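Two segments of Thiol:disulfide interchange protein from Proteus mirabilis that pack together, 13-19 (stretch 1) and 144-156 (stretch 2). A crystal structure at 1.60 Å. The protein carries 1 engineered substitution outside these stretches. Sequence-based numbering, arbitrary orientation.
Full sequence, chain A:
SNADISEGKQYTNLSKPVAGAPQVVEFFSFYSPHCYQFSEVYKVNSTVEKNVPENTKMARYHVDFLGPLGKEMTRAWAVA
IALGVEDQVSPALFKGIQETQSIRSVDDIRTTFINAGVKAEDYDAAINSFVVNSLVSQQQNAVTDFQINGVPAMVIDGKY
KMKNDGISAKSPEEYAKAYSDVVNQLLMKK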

# COMPACT_ATOMS: atom_id res chain seq x y z
N ASN A 13 10.44 -9.14 -13.79
CA ASN A 13 10.07 -8.10 -14.76
C ASN A 13 8.56 -8.10 -14.99
O ASN A 13 7.97 -9.16 -15.14
CB ASN A 13 10.78 -8.33 -16.10
CG ASN A 13 12.27 -8.08 -16.04
OD1 ASN A 13 13.04 -8.82 -16.62
ND2 ASN A 13 12.68 -7.04 -15.35
N LEU A 14 7.90 -6.94 -15.02
CA LEU A 14 6.50 -6.98 -15.41
C LEU A 14 6.45 -7.38 -16.87
O LEU A 14 7.23 -6.89 -17.66
CB LEU A 14 5.82 -5.63 -15.20
CG LEU A 14 5.03 -5.44 -13.90
CD1 LEU A 14 5.89 -5.44 -12.68
CD2 LEU A 14 4.28 -4.11 -14.02
N SER A 15 5.49 -8.24 -17.24
CA SER A 15 5.36 -8.67 -18.63
C SER A 15 4.83 -7.55 -19.56
O SER A 15 5.12 -7.56 -20.75
CB SER A 15 4.49 -9.94 -18.72
OG SER A 15 3.15 -9.72 -18.31
N LYS A 16 4.07 -6.60 -19.02
CA LYS A 16 3.59 -5.45 -19.80
C LYS A 16 3.71 -4.20 -18.94
O LYS A 16 2.77 -3.84 -18.25
CB LYS A 16 2.14 -5.62 -20.24
CG LYS A 16 1.69 -4.61 -21.30
CD LYS A 16 0.21 -4.77 -21.62
CE LYS A 16 -0.12 -6.17 -22.12
NZ LYS A 16 -1.56 -6.35 -22.44
N PRO A 17 4.83 -3.50 -19.04
CA PRO A 17 5.11 -2.38 -18.14
C PRO A 17 4.13 -1.25 -18.21
O PRO A 17 3.34 -1.20 -19.15
CB PRO A 17 6.47 -1.87 -18.59
CG PRO A 17 6.71 -2.48 -19.91
CD PRO A 17 5.80 -3.61 -20.13
N VAL A 18 4.13 -0.42 -17.18
CA VAL A 18 3.20 0.70 -17.09
C VAL A 18 3.95 2.02 -17.20
O VAL A 18 4.72 2.42 -16.32
CB VAL A 18 2.44 0.67 -15.80
CG1 VAL A 18 1.52 1.89 -15.72
CG2 VAL A 18 1.70 -0.63 -15.72
N ALA A 19 3.60 2.75 -18.23
CA ALA A 19 4.17 4.06 -18.54
C ALA A 19 3.55 5.16 -17.71
O ALA A 19 2.39 5.10 -17.36
CB ALA A 19 4.01 4.36 -20.01
N THR A 144 -5.21 -3.13 -11.95
CA THR A 144 -5.28 -3.81 -13.24
C THR A 144 -3.96 -3.76 -14.06
O THR A 144 -3.45 -4.79 -14.49
CB THR A 144 -6.45 -3.22 -14.07
OG1 THR A 144 -7.67 -3.55 -13.42
CG2 THR A 144 -6.51 -3.79 -15.46
N ASP A 145 -3.39 -2.57 -14.25
CA ASP A 145 -2.26 -2.41 -15.17
C ASP A 145 -0.96 -2.97 -14.62
O ASP A 145 -0.02 -3.25 -15.38
CB ASP A 145 -2.02 -0.92 -15.51
CG ASP A 145 -3.24 -0.23 -16.09
OD1 ASP A 145 -4.25 -0.88 -16.40
OD2 ASP A 145 -3.16 0.98 -16.28
N PHE A 146 -0.90 -3.14 -13.32
CA PHE A 146 0.27 -3.73 -12.70
C PHE A 146 0.02 -5.23 -12.39
O PHE A 146 0.88 -5.89 -11.82
CB PHE A 146 0.64 -2.95 -11.44
CG PHE A 146 1.18 -1.58 -11.70
CD1 PHE A 146 2.51 -1.32 -11.51
CD2 PHE A 146 0.36 -0.56 -12.14
CE1 PHE A 146 3.03 -0.06 -11.75
CE2 PHE A 146 0.87 0.69 -12.37
CZ PHE A 146 2.21 0.94 -12.18
N GLN A 147 -1.13 -5.74 -12.81
CA GLN A 147 -1.53 -7.14 -12.58
C GLN A 147 -1.33 -7.61 -11.14
O GLN A 147 -0.62 -8.60 -10.88
CB GLN A 147 -0.77 -8.06 -13.53
N ILE A 148 -1.95 -6.90 -10.21
CA ILE A 148 -1.79 -7.19 -8.79
C ILE A 148 -2.86 -8.13 -8.36
O ILE A 148 -4.04 -7.79 -8.44
CB ILE A 148 -1.83 -5.93 -7.94
CG1 ILE A 148 -0.80 -4.93 -8.47
CG2 ILE A 148 -1.64 -6.26 -6.42
CD1 ILE A 148 0.59 -5.45 -8.50
N ASN A 149 -2.45 -9.31 -7.93
CA ASN A 149 -3.35 -10.37 -7.54
C ASN A 149 -3.21 -10.72 -6.07
O ASN A 149 -4.01 -11.47 -5.55
CB ASN A 149 -3.06 -11.65 -8.35
CG ASN A 149 -3.46 -11.53 -9.81
OD1 ASN A 149 -4.50 -10.97 -10.15
ND2 ASN A 149 -2.63 -12.09 -10.68
N GLY A 150 -2.18 -10.18 -5.44
CA GLY A 150 -1.88 -10.47 -4.06
C GLY A 150 -1.18 -9.28 -3.47
O GLY A 150 -0.55 -8.49 -4.17
N VAL A 151 -1.31 -9.14 -2.15
CA VAL A 151 -0.74 -8.03 -1.42
C VAL A 151 -0.12 -8.53 -0.14
O VAL A 151 -0.57 -9.50 0.46
CB VAL A 151 -1.79 -6.96 -1.05
CG1 VAL A 151 -2.19 -6.13 -2.28
CG2 VAL A 151 -3.00 -7.57 -0.34
N PRO A 152 0.88 -7.82 0.36
CA PRO A 152 1.52 -6.56 -0.08
C PRO A 152 2.29 -6.72 -1.40
O PRO A 152 2.81 -7.79 -1.67
CB PRO A 152 2.44 -6.25 1.09
CG PRO A 152 2.72 -7.50 1.76
CD PRO A 152 1.49 -8.32 1.62
N ALA A 153 2.34 -5.70 -2.23
CA ALA A 153 3.11 -5.79 -3.47
C ALA A 153 3.69 -4.42 -3.80
O ALA A 153 3.08 -3.45 -3.47
CB ALA A 153 2.23 -6.27 -4.59
N MET A 154 4.86 -4.36 -4.44
CA MET A 154 5.49 -3.06 -4.79
C MET A 154 6.11 -3.21 -6.19
O MET A 154 6.71 -4.24 -6.51
CB MET A 154 6.55 -2.67 -3.74
CG MET A 154 7.09 -1.27 -3.80
SD MET A 154 8.40 -0.95 -2.59
CE MET A 154 7.50 -0.95 -1.06
N VAL A 155 5.86 -2.24 -7.06
CA VAL A 155 6.40 -2.28 -8.41
C VAL A 155 7.22 -1.03 -8.65
O VAL A 155 6.82 0.05 -8.22
CB VAL A 155 5.31 -2.43 -9.43
CG1 VAL A 155 5.92 -2.48 -10.83
CG2 VAL A 155 4.53 -3.70 -9.11
N ILE A 156 8.38 -1.18 -9.29
CA ILE A 156 9.28 -0.03 -9.44
C ILE A 156 9.46 0.35 -10.90
O ILE A 156 9.65 -0.51 -11.74
CB ILE A 156 10.61 -0.35 -8.79
CG1 ILE A 156 10.37 -0.54 -7.29
CG2 ILE A 156 11.60 0.77 -9.04
CD1 ILE A 156 11.50 -1.14 -6.57
O HOH W 1 -0.24 -2.84 -18.55
O HOH W 2 1.66 -5.06 -16.29

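Stretch 1, an irregular segment, lies against the end of a helix, the turn after it and one residue of the strand beyond; the contact buries 250 Å², both sides summed, and no direct hydrogen bond crosses it. Apolar side chains and two bridging waters hold it together. Leu-14 and Val-18 make most of the contact from stretch 1, both with CA-to-CB directed toward stretch 2, whereas Pro-17 and Ala-19 point away.

Phe-146 is the centre. Its CA-to-CB bond runs sideways to stretch 1, but chi1 of -70° (m) and chi2 of -108° bring the end of the ring nearer and offer one face to Val-18. Val-18 is in the t rotamer (chi1 178°), with CB over that face. Its CG2 lies 3.8 Å from the centroid of the Phe-146 ring and 15° off the ring normal, a CH-pi contact, while Val-18 CG1 comes 3.6 Å from Phe-146 CE2. A branched valine suits this place because both methyls start at CB and can rest close to a flat aromatic surface. CG2 of Val-18 also approaches the helix end, 3.2 Å from Asp-145 O and 3.7 Å from Asp-145 CB, so one methyl touches ring and backbone together.

Leu-14 reaches farther. Its chi1 of -97° is off the usual wells, with chi2 of 67° (p); in this conformation Leu-14 CD2 lies between the two, 4.1 Å from Phe-146 CD1 and 3.9 Å from Val-155 CG1, while Leu-14 CD1 adds the closer contact with Val-155 CG1 at 3.5 Å. Val-155, t at chi1 (-179°), points toward stretch 1 and is buried, as is Phe-146; compact and apolar, it meets the leucine methyls without leaving a polar group unpaired there.

The polar part of the contact is backbone carbonyl. Lys-16 O and Asp-145 O stand 4.0 Å apart, and since both are acceptors they cannot bond to each other. Two waters supply the protons. One donates to Lys-16 O and to Asp-145 O with its oxygen 2.6 Å from each; the other donates to the same two atoms, Lys-16 O and Asp-145 O, at 3.2 Å from each. The CA-to-CB bond of Lys-16 runs sideways; its chain is t at chi1, chi2 and chi4 and turns at chi3 (-58°, m), and the residue is exposed. Asp-145 is exposed as well, with chi1 -56° (m). Beside them the helix closes in a Schellman motif: Gln-147 takes positive phi (47°), and Gln-147 N bonds to Thr-144 O at 3.0 Å.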